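Local coordinates for phosphatidylinositol-specific phospholipase C1 (Streptomyces antibioticus, PDB 3H4X), which is an enzyme of the calcium-dependent phosphatidylinositol-specific phospholipase C family, built as a TIM-type barrel of parallel strands ringed by helices, at residues A[26-31]-A[179-185]; A[34-40]-A[56-62]; A[48-53]-A[110-114]. One frame throughout, in Å; residues are numbered along the deposited sequence. Where two conformers were deposited one is given.

Interaction 1 (A[26-31]-A[179-185]); sequences TTYGTS and WPSRADL. With EOH (ethanol), chain U.
Thr27 and Ser181 face each other in a single backbone bridge between two loops. Two hydrogen bonds flank it: Arg182 N donates to Thr26 O over 3.0 Å, almost straight at 170°, and Tyr28 N donates to Pro180 O over 3.1 Å. Thr26 O takes a second proton from a water that accepts from Ala183 N, and the carbonyl of Ala183 accepts a hydrogen bond from an ethanol.

Small hydroxyls shape each loop. Thr27 to Thr30 is a type I turn, in which Thr27 OG1 accepts from Gly29 N as an ST turn and Thr30 OG1 takes Thr27 N. In an ST motif, Ser181 OG receives Asp184 N while giving its own proton to Asp184 OD2.

The bridge lies at the N-terminal ends of the barrel strands, and the apolar residues point inward there: Tyr28 and Trp179 both rest on Leu190 and Leu282. Tyr28 CB touches Leu185 CD1 at 3.6 Å and Trp179 CB at 3.7 Å. Its ring is inclined at 55° to the indole, with CD2 above the rim of one indole face. Gly29, lacking a side chain, brings its CA to 3.8 Å from Trp179 CD1. The indole NE1 is satisfied by His280 O.

Arg182 contributes an apolar stem and a polar end. Its methylene chain runs beside Thr26, with CD 3.3 Å from OG1, then bends at chi3 (59°) to carry NH1 to Ser31 OG, a weak hydrogen bond of 3.0 Å. The guanidinium plane is nearly parallel to the Tyr28 ring, though NH1 meets it obliquely near CD1.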
loop_
_atom_site.group_PDB
_atom_site.type_symbol
_atom_site.label_atom_id
_atom_site.label_comp_id
_atom_site.label_asym_id
_atom_site.label_seq_id
_atom_site.Cartn_x
_atom_site.Cartn_y
_atom_site.Cartn_z
ATOM N N THR A 26 5.034 10.814 -16.379
ATOM C CA THR A 26 3.650 10.832 -15.904
ATOM C C THR A 26 3.364 11.316 -14.473
ATOM O O THR A 26 4.220 11.888 -13.799
ATOM C CB THR A 26 3.144 9.392 -15.947
ATOM O OG1 THR A 26 4.055 8.568 -15.206
ATOM C CG2 THR A 26 3.091 8.891 -17.384
ATOM N N THR A 27 2.134 11.060 -14.025
ATOM C CA THR A 27 1.737 11.296 -12.640
ATOM C C THR A 27 1.546 9.968 -11.927
ATOM O O THR A 27 1.562 8.902 -12.545
ATOM C CB THR A 27 0.392 12.033 -12.538
ATOM O OG1 THR A 27 -0.673 11.107 -12.799
ATOM C CG2 THR A 27 0.323 13.211 -13.509
ATOM N N TYR A 28 1.329 10.039 -10.620
ATOM C CA TYR A 28 1.114 8.832 -9.837
ATOM C C TYR A 28 -0.125 8.082 -10.320
ATOM O O TYR A 28 -0.262 6.883 -10.082
ATOM C CB TYR A 28 0.989 9.168 -8.350
ATOM C CG TYR A 28 1.519 8.085 -7.433
ATOM C CD1 TYR A 28 2.854 7.707 -7.477
ATOM C CD2 TYR A 28 0.688 7.453 -6.514
ATOM C CE1 TYR A 28 3.347 6.722 -6.640
ATOM C CE2 TYR A 28 1.170 6.471 -5.669
ATOM C CZ TYR A 28 2.497 6.106 -5.739
ATOM O OH TYR A 28 2.969 5.130 -4.895
ATOM N N GLY A 29 -1.024 8.790 -11.002
ATOM C CA GLY A 29 -2.255 8.197 -11.515
ATOM C C GLY A 29 -2.238 7.788 -12.978
ATOM O O GLY A 29 -3.216 7.227 -13.467
ATOM N N THR A 30 -1.141 8.061 -13.684
ATOM C CA THR A 30 -1.062 7.718 -15.110
ATOM C C THR A 30 0.095 6.778 -15.441
ATOM O O THR A 30 0.466 6.615 -16.606
ATOM C CB THR A 30 -1.008 8.971 -16.010
ATOM O OG1 THR A 30 0.188 9.715 -15.741
ATOM C CG2 THR A 30 -2.221 9.848 -15.759
ATOM N N SER A 31 0.631 6.132 -14.411
ATOM C CA SER A 31 1.715 5.177 -14.579
ATOM C C SER A 31 1.311 3.798 -14.069
ATOM O O SER A 31 0.375 3.659 -13.277
ATOM C CB SER A 31 2.951 5.647 -13.817
ATOM O OG SER A 31 2.693 5.692 -12.423
ATOM N N TRP A 179 -3.336 13.195 -9.459
ATOM C CA TRP A 179 -2.200 13.081 -8.544
ATOM C C TRP A 179 -1.045 13.949 -9.017
ATOM O O TRP A 179 -0.967 14.293 -10.191
ATOM C CB TRP A 179 -1.717 11.630 -8.487
ATOM C CG TRP A 179 -2.714 10.679 -7.918
ATOM C CD1 TRP A 179 -3.756 10.102 -8.576
ATOM C CD2 TRP A 179 -2.762 10.187 -6.573
ATOM N NE1 TRP A 179 -4.453 9.278 -7.726
ATOM C CE2 TRP A 179 -3.865 9.320 -6.488
ATOM C CE3 TRP A 179 -1.980 10.397 -5.434
ATOM C CZ2 TRP A 179 -4.210 8.665 -5.308
ATOM C CZ3 TRP A 179 -2.325 9.746 -4.263
ATOM C CH2 TRP A 179 -3.429 8.893 -4.210
ATOM N N PRO A 180 -0.123 14.293 -8.109
ATOM C CA PRO A 180 1.075 14.988 -8.560
ATOM C C PRO A 180 1.904 14.137 -9.518
ATOM O O PRO A 180 1.758 12.909 -9.561
ATOM C CB PRO A 180 1.853 15.227 -7.262
ATOM C CG PRO A 180 0.824 15.157 -6.182
ATOM C CD PRO A 180 -0.139 14.112 -6.648
ATOM N N SER A 181 2.770 14.796 -10.280
ATOM C CA SER A 181 3.694 14.090 -11.150
ATOM C C SER A 181 4.588 13.171 -10.323
ATOM O O SER A 181 4.842 13.420 -9.141
ATOM C CB SER A 181 4.552 15.079 -11.942
ATOM O OG SER A 181 5.577 15.620 -11.132
ATOM N N ARG A 182 5.064 12.102 -10.950
ATOM C CA ARG A 182 5.986 11.199 -10.284
ATOM C C ARG A 182 7.242 11.947 -9.834
ATOM O O ARG A 182 7.764 11.699 -8.749
ATOM C CB ARG A 182 6.353 10.036 -11.203
ATOM C CG ARG A 182 5.168 9.176 -11.607
ATOM C CD ARG A 182 5.630 7.929 -12.339
ATOM N NE ARG A 182 6.525 7.151 -11.494
ATOM C CZ ARG A 182 6.114 6.290 -10.568
ATOM N NH1 ARG A 182 4.818 6.080 -10.382
ATOM N NH2 ARG A 182 7.000 5.638 -9.831
ATOM N N ALA A 183 7.712 12.877 -10.660
ATOM C CA ALA A 183 8.878 13.689 -10.316
ATOM C C ALA A 183 8.647 14.468 -9.021
ATOM O O ALA A 183 9.525 14.558 -8.164
ATOM C CB ALA A 183 9.220 14.641 -11.457
ATOM N N ASP A 184 7.449 15.020 -8.879
ATOM C CA ASP A 184 7.106 15.809 -7.704
ATOM C C ASP A 184 7.032 14.966 -6.433
ATOM O O ASP A 184 7.200 15.485 -5.329
ATOM C CB ASP A 184 5.785 16.548 -7.925
ATOM C CG ASP A 184 5.950 17.786 -8.785
ATOM O OD1 ASP A 184 6.716 18.686 -8.387
ATOM O OD2 ASP A 184 5.320 17.859 -9.860
ATOM N N LEU A 185 6.781 13.669 -6.593
ATOM C CA LEU A 185 6.670 12.752 -5.461
ATOM C C LEU A 185 8.004 12.111 -5.073
ATOM O O LEU A 185 8.041 11.194 -4.250
ATOM C CB LEU A 185 5.621 11.681 -5.758
ATOM C CG LEU A 185 4.185 12.206 -5.699
ATOM C CD1 LEU A 185 3.235 11.277 -6.435
ATOM C CD2 LEU A 185 3.742 12.414 -4.256
HETATM C C1 EOH U . 11.961 13.721 -9.671
HETATM C C2 EOH U . 12.938 12.572 -9.443
HETATM O O EOH U . 12.244 14.833 -8.852
HETATM O O HOH W 1 6.891 12.945 -13.531
#

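Interaction 2 (A[34-40]-A[56-62]); sequences VGVHNAY and AALLELD. With EOH (ethanol), chain T.
Gly35 and Val36 pair with Leu58 and Leu59 as neighbouring parallel strands, whose axes, over segments 34-36 and 58-62, come within 4.7 Å at an angle of 26°. Val34 O receives Ala57 N at 2.8 Å and, more weakly, Leu58 N; Val36 N then donates to Leu58 O, and Glu60 N to Val36 O. Beyond the end of strand 34-36 the chain turns, yet Ala39 N still reaches Glu60 O at 2.9 Å.

Glycine suits position 35: Gly35 CA rests 3.7 Å from Leu58 CB, where a beta carbon on that face would collide with it. Val36 and Leu59 point to the opposite face; Val36 CG2 meets Ala56 CB just before the second strand, and the methyl of Ala39, past the first, lies 3.8 Å from Leu59 CD2.

Tyr40 joins the apolar and polar parts. With CG set between the backbone N and carbonyl carbon (chi1 60°), its ring lies alongside the backbone of Glu60 to Asp62. Its CB touches Leu61 CD2, its CD2 edge meets Glu60 O in the ring plane at 3.5 Å, and its hydroxyl donates to Asp62 OD2 over 2.6 Å, arriving on the anti side and 29° out of the carboxylate plane. In the conformer given, Glu60 OE2 takes a weak hydrogen bond from an ethanol that is also bonded to Lys127 NZ.

The pair belongs to the beta-alpha-beta unit of strand 31-36, helix 48-52 and strand 58-64. Strands 319-322 and 124-130 continue the barrel on its two flanks, while Phe48 and Leu52 of the crossover helix pack on Leu59.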
loop_
_atom_site.group_PDB
_atom_site.type_symbol
_atom_site.label_atom_id
_atom_site.label_comp_id
_atom_site.label_asym_id
_atom_site.label_seq_id
_atom_site.Cartn_x
_atom_site.Cartn_y
_atom_site.Cartn_z
ATOM N N VAL A 34 5.458 -1.699 -10.307
ATOM C CA VAL A 34 5.509 -3.084 -9.859
ATOM C C VAL A 34 5.740 -3.200 -8.355
ATOM O O VAL A 34 6.526 -2.449 -7.775
ATOM C CB VAL A 34 6.601 -3.862 -10.635
ATOM C CG1 VAL A 34 6.552 -5.344 -10.298
ATOM C CG2 VAL A 34 6.435 -3.642 -12.136
ATOM N N GLY A 35 5.052 -4.148 -7.727
ATOM C CA GLY A 35 5.174 -4.339 -6.292
ATOM C C GLY A 35 5.588 -5.741 -5.903
ATOM O O GLY A 35 5.478 -6.683 -6.696
ATOM N N VAL A 36 6.069 -5.866 -4.671
ATOM C CA VAL A 36 6.437 -7.152 -4.101
ATOM C C VAL A 36 5.582 -7.434 -2.879
ATOM O O VAL A 36 5.564 -6.658 -1.921
ATOM C CB VAL A 36 7.917 -7.194 -3.680
ATOM C CG1 VAL A 36 8.245 -8.531 -3.039
ATOM C CG2 VAL A 36 8.814 -6.936 -4.869
ATOM N N HIS A 37 4.875 -8.553 -2.918
ATOM C CA HIS A 37 4.054 -8.986 -1.800
ATOM C C HIS A 37 4.939 -9.486 -0.657
ATOM O O HIS A 37 5.988 -10.082 -0.893
ATOM C CB HIS A 37 3.105 -10.093 -2.267
ATOM C CG HIS A 37 2.048 -10.442 -1.268
ATOM N ND1 HIS A 37 2.011 -11.652 -0.609
ATOM C CD2 HIS A 37 0.994 -9.729 -0.805
ATOM C CE1 HIS A 37 0.973 -11.672 0.210
ATOM N NE2 HIS A 37 0.341 -10.516 0.111
ATOM N N ASN A 38 4.522 -9.237 0.580
ATOM C CA ASN A 38 5.258 -9.724 1.752
ATOM C C ASN A 38 6.751 -9.394 1.716
ATOM O O ASN A 38 7.602 -10.276 1.859
ATOM C CB ASN A 38 5.064 -11.234 1.917
ATOM C CG ASN A 38 3.748 -11.586 2.568
ATOM O OD1 ASN A 38 2.845 -10.757 2.671
ATOM N ND2 ASN A 38 3.635 -12.828 3.022
ATOM N N ALA A 39 7.054 -8.108 1.548
ATOM C CA ALA A 39 8.423 -7.635 1.351
ATOM C C ALA A 39 9.260 -7.660 2.631
ATOM O O ALA A 39 10.473 -7.452 2.592
ATOM C CB ALA A 39 8.401 -6.233 0.765
ATOM N N TYR A 40 8.602 -7.921 3.755
ATOM C CA TYR A 40 9.253 -7.963 5.063
ATOM C C TYR A 40 9.790 -9.361 5.366
ATOM O O TYR A 40 10.373 -9.588 6.424
ATOM C CB TYR A 40 8.241 -7.578 6.149
ATOM C CG TYR A 40 7.073 -8.531 6.166
ATOM C CD1 TYR A 40 7.111 -9.684 6.933
ATOM C CD2 TYR A 40 5.963 -8.313 5.366
ATOM C CE1 TYR A 40 6.062 -10.580 6.930
ATOM C CE2 TYR A 40 4.904 -9.201 5.349
ATOM C CZ TYR A 40 4.961 -10.339 6.138
ATOM O OH TYR A 40 3.934 -11.258 6.151
ATOM N N ALA A 56 11.388 -1.693 -6.367
ATOM C CA ALA A 56 9.938 -1.880 -6.408
ATOM C C ALA A 56 9.190 -0.600 -6.042
ATOM O O ALA A 56 9.645 0.181 -5.203
ATOM C CB ALA A 56 9.522 -3.017 -5.488
ATOM N N ALA A 57 8.033 -0.404 -6.663
ATOM C CA ALA A 57 7.202 0.770 -6.407
ATOM C C ALA A 57 6.261 0.569 -5.220
ATOM O O ALA A 57 5.740 1.534 -4.653
ATOM C CB ALA A 57 6.399 1.094 -7.641
ATOM N N LEU A 58 6.022 -0.692 -4.876
ATOM C CA LEU A 58 5.086 -1.044 -3.822
ATOM C C LEU A 58 5.697 -2.176 -3.013
ATOM O O LEU A 58 6.196 -3.146 -3.579
ATOM C CB LEU A 58 3.738 -1.462 -4.429
ATOM C CG LEU A 58 2.606 -1.917 -3.497
ATOM C CD1 LEU A 58 1.273 -1.828 -4.217
ATOM C CD2 LEU A 58 2.821 -3.321 -2.966
ATOM N N LEU A 59 5.698 -2.018 -1.695
ATOM C CA LEU A 59 6.193 -3.040 -0.784
ATOM C C LEU A 59 5.082 -3.338 0.195
ATOM O O LEU A 59 4.525 -2.424 0.805
ATOM C CB LEU A 59 7.422 -2.540 -0.027
ATOM C CG LEU A 59 8.625 -2.158 -0.888
ATOM C CD1 LEU A 59 9.697 -1.522 -0.024
ATOM C CD2 LEU A 59 9.176 -3.356 -1.646
ATOM N N GLU A 60 4.757 -4.614 0.359
ATOM C CA GLU A 60 3.629 -4.983 1.198
ATOM C C GLU A 60 4.071 -5.507 2.560
ATOM O O GLU A 60 5.036 -6.274 2.665
ATOM C CB GLU A 60 2.765 -5.996 0.467
ATOM C CG GLU A 60 1.457 -6.314 1.148
ATOM C CD GLU A 60 0.643 -7.299 0.347
ATOM O OE1 GLU A 60 1.106 -7.700 -0.745
ATOM O OE2 GLU A 60 -0.453 -7.673 0.803
ATOM N N LEU A 61 3.346 -5.071 3.588
ATOM C CA LEU A 61 3.608 -5.412 4.985
ATOM C C LEU A 61 2.347 -5.955 5.635
ATOM O O LEU A 61 1.257 -5.419 5.416
ATOM C CB LEU A 61 4.009 -4.161 5.767
ATOM C CG LEU A 61 5.241 -3.384 5.328
ATOM C CD1 LEU A 61 5.447 -2.169 6.213
ATOM C CD2 LEU A 61 6.460 -4.282 5.360
ATOM N N ASP A 62 2.503 -6.992 6.456
ATOM C CA ASP A 62 1.404 -7.556 7.243
ATOM C C ASP A 62 1.559 -7.136 8.702
ATOM O O ASP A 62 2.577 -7.446 9.328
ATOM C CB ASP A 62 1.405 -9.084 7.154
ATOM C CG ASP A 62 1.051 -9.596 5.770
ATOM O OD1 ASP A 62 0.263 -8.937 5.061
ATOM O OD2 ASP A 62 1.553 -10.671 5.391
HETATM C C1 EOH T . -4.288 -8.373 -1.169
HETATM C C2 EOH T . -5.040 -9.659 -0.831
HETATM O O EOH T . -2.884 -8.532 -1.139
#

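Interaction 3 (A[48-53]-A[110-114]); sequences FADALD and DMRAW. With EOH (ethanol), chain F.
Leu52 lies across one face of the Trp114 indole. Its CB sits 3.6 Å from the centroid of the five-membered ring, only 8° off the ring normal, a clear CH-pi contact. Leu52 CD1 extends the overlap toward Trp114 CB and CG, at 3.7 Å from Trp114 CB. The indole projects across to the other helix because its CG is anti to the backbone N.

The same ring is fixed at its edge. Trp114 NE1 donates to Asp53 OD1 over 2.8 Å, nearly straight at 175°, with the oxygen in the ring plane; relative to the carboxylate, the nitrogen stands well above its plane. Tryptophan suits this place because one broad group provides both an apolar face and an N-H for the carboxylate of the residue that follows Leu52. The other oxygen, Asp53 OD2, forms a salt bridge with Arg96, so both arms of the carboxylate are engaged.

At the start of helix 48-52, Met111 CG meets the Phe48 ring at its edge, 3.8 Å from Phe48 CE2. The unbranched methionine can touch Phe48 through CG while also packing on Phe189 and Phe191. Near them a water accepts from Ala49 N at 2.9 Å and donates to Asp110 OD2 at 2.8 Å. Asp110 is also held by the backbone nitrogens of Ala89 (to OD1) and Glu87 (to OD2), which makes it a link between the two helices and the loop of those residues.

The axes of segments 48-52 and 110-114 approach to 10.0 Å, crossing at -53°, side by side on the outside of the barrel. Beneath them, Phe48 and Leu52 rest on Leu59 of strand 58-64, Leu52 and Trp114 on Ile124 of strand 124-130, and Met111 on strand 189-195.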
loop_
_atom_site.group_PDB
_atom_site.type_symbol
_atom_site.label_atom_id
_atom_site.label_comp_id
_atom_site.label_asym_id
_atom_site.label_seq_id
_atom_site.Cartn_x
_atom_site.Cartn_y
_atom_site.Cartn_z
ATOM N N PHE A 48 15.102 -5.294 5.455
ATOM C CA PHE A 48 14.115 -4.438 4.817
ATOM C C PHE A 48 14.789 -3.407 3.910
ATOM O O PHE A 48 14.219 -3.001 2.900
ATOM C CB PHE A 48 13.187 -3.767 5.833
ATOM C CG PHE A 48 11.941 -3.220 5.207
ATOM C CD1 PHE A 48 10.999 -4.078 4.669
ATOM C CD2 PHE A 48 11.728 -1.855 5.112
ATOM C CE1 PHE A 48 9.853 -3.590 4.068
ATOM C CE2 PHE A 48 10.579 -1.362 4.514
ATOM C CZ PHE A 48 9.643 -2.232 3.994
ATOM N N ALA A 49 16.009 -2.999 4.254
ATOM C CA ALA A 49 16.764 -2.088 3.397
ATOM C C ALA A 49 16.909 -2.665 1.994
ATOM O O ALA A 49 16.918 -1.926 1.014
ATOM C CB ALA A 49 18.137 -1.801 3.994
ATOM N N ASP A 50 17.048 -3.984 1.901
ATOM C CA ASP A 50 17.144 -4.630 0.597
ATOM C C ASP A 50 15.832 -4.531 -0.183
ATOM O O ASP A 50 15.844 -4.386 -1.403
ATOM C CB ASP A 50 17.578 -6.088 0.738
ATOM C CG ASP A 50 18.957 -6.219 1.342
ATOM O OD1 ASP A 50 19.877 -5.507 0.881
ATOM O OD2 ASP A 50 19.111 -7.018 2.286
ATOM N N ALA A 51 14.702 -4.605 0.516
ATOM C CA ALA A 51 13.410 -4.400 -0.138
ATOM C C ALA A 51 13.334 -2.968 -0.667
ATOM O O ALA A 51 12.893 -2.729 -1.793
ATOM C CB ALA A 51 12.266 -4.681 0.827
ATOM N N LEU A 52 13.768 -2.010 0.147
ATOM C CA LEU A 52 13.762 -0.617 -0.280
ATOM C C LEU A 52 14.692 -0.385 -1.469
ATOM O O LEU A 52 14.380 0.394 -2.369
ATOM C CB LEU A 52 14.112 0.306 0.883
ATOM C CG LEU A 52 13.043 0.355 1.977
ATOM C CD1 LEU A 52 13.616 0.902 3.266
ATOM C CD2 LEU A 52 11.843 1.186 1.535
ATOM N N ASP A 53 15.827 -1.076 -1.484
ATOM C CA ASP A 53 16.784 -0.924 -2.578
ATOM C C ASP A 53 16.447 -1.757 -3.821
ATOM O O ASP A 53 17.158 -1.691 -4.823
ATOM C CB ASP A 53 18.209 -1.232 -2.102
ATOM C CG ASP A 53 18.843 -0.068 -1.365
ATOM O OD1 ASP A 53 18.519 1.093 -1.685
ATOM O OD2 ASP A 53 19.681 -0.315 -0.474
ATOM N N ASP A 110 13.637 1.884 9.798
ATOM C CA ASP A 110 14.450 1.505 8.643
ATOM C C ASP A 110 14.121 2.406 7.459
ATOM O O ASP A 110 15.016 2.868 6.742
ATOM C CB ASP A 110 14.207 0.046 8.238
ATOM C CG ASP A 110 14.824 -0.951 9.201
ATOM O OD1 ASP A 110 15.382 -0.532 10.236
ATOM O OD2 ASP A 110 14.741 -2.166 8.913
ATOM N N MET A 111 12.828 2.642 7.249
ATOM C CA MET A 111 12.377 3.500 6.157
ATOM C C MET A 111 12.931 4.915 6.280
ATOM O O MET A 111 13.382 5.501 5.301
ATOM C CB MET A 111 10.848 3.543 6.103
ATOM C CG MET A 111 10.211 2.241 5.661
ATOM S SD MET A 111 8.416 2.259 5.767
ATOM C CE MET A 111 7.995 3.548 4.603
ATOM N N ARG A 112 12.871 5.471 7.482
ATOM C CA ARG A 112 13.387 6.817 7.718
ATOM C C ARG A 112 14.893 6.885 7.472
ATOM O O ARG A 112 15.384 7.809 6.819
ATOM C CB ARG A 112 13.060 7.274 9.142
ATOM C CG ARG A 112 13.629 8.636 9.517
ATOM C CD ARG A 112 13.152 9.714 8.565
ATOM N NE ARG A 112 13.652 11.041 8.927
ATOM C CZ ARG A 112 13.040 11.873 9.764
ATOM N NH1 ARG A 112 11.902 11.518 10.343
ATOM N NH2 ARG A 112 13.570 13.063 10.029
ATOM N N ALA A 113 15.621 5.899 7.990
ATOM C CA ALA A 113 17.068 5.850 7.820
ATOM C C ALA A 113 17.427 5.782 6.340
ATOM O O ALA A 113 18.295 6.512 5.856
ATOM C CB ALA A 113 17.636 4.655 8.560
ATOM N N TRP A 114 16.737 4.907 5.620
ATOM C CA TRP A 114 16.976 4.725 4.200
ATOM C C TRP A 114 16.609 5.993 3.428
ATOM O O TRP A 114 17.339 6.430 2.536
ATOM C CB TRP A 114 16.175 3.520 3.699
ATOM C CG TRP A 114 16.317 3.261 2.247
ATOM C CD1 TRP A 114 17.256 2.480 1.638
ATOM C CD2 TRP A 114 15.487 3.778 1.206
ATOM N NE1 TRP A 114 17.064 2.485 0.279
ATOM C CE2 TRP A 114 15.983 3.274 -0.012
ATOM C CE3 TRP A 114 14.371 4.619 1.183
ATOM C CZ2 TRP A 114 15.401 3.586 -1.240
ATOM C CZ3 TRP A 114 13.795 4.925 -0.034
ATOM C CH2 TRP A 114 14.309 4.409 -1.227
HETATM C C1 EOH F . 9.875 12.890 12.278
HETATM C C2 EOH F . 8.615 13.443 12.935
HETATM O O EOH F . 10.461 13.816 11.388
HETATM O O HOH W 2 16.689 -2.905 7.049
#

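Interactions 2 and 3 touch directly, their centres 12 Å apart: Leu61 CD2 touches Phe48 CE1 at 3.7 Å and Leu59 CD1 meets Leu52 CD2 at 3.8 Å, so helix 48-52 covers the strand pair, while 110-114 packs beside it over the next strands. Interaction 1 stands apart, its centre 19 Å from that of interaction 2 and 22 Å from that of interaction 3, yet residues 26-31 lead directly into the strand used by interaction 2. That strand therefore runs from the end of the barrel where interaction 1 lies to the C-terminal end, where TIM barrels usually carry their active sites. Shortly after Tyr40, Lys42 lines an acetyl-group pocket with Asn83 and Asp101.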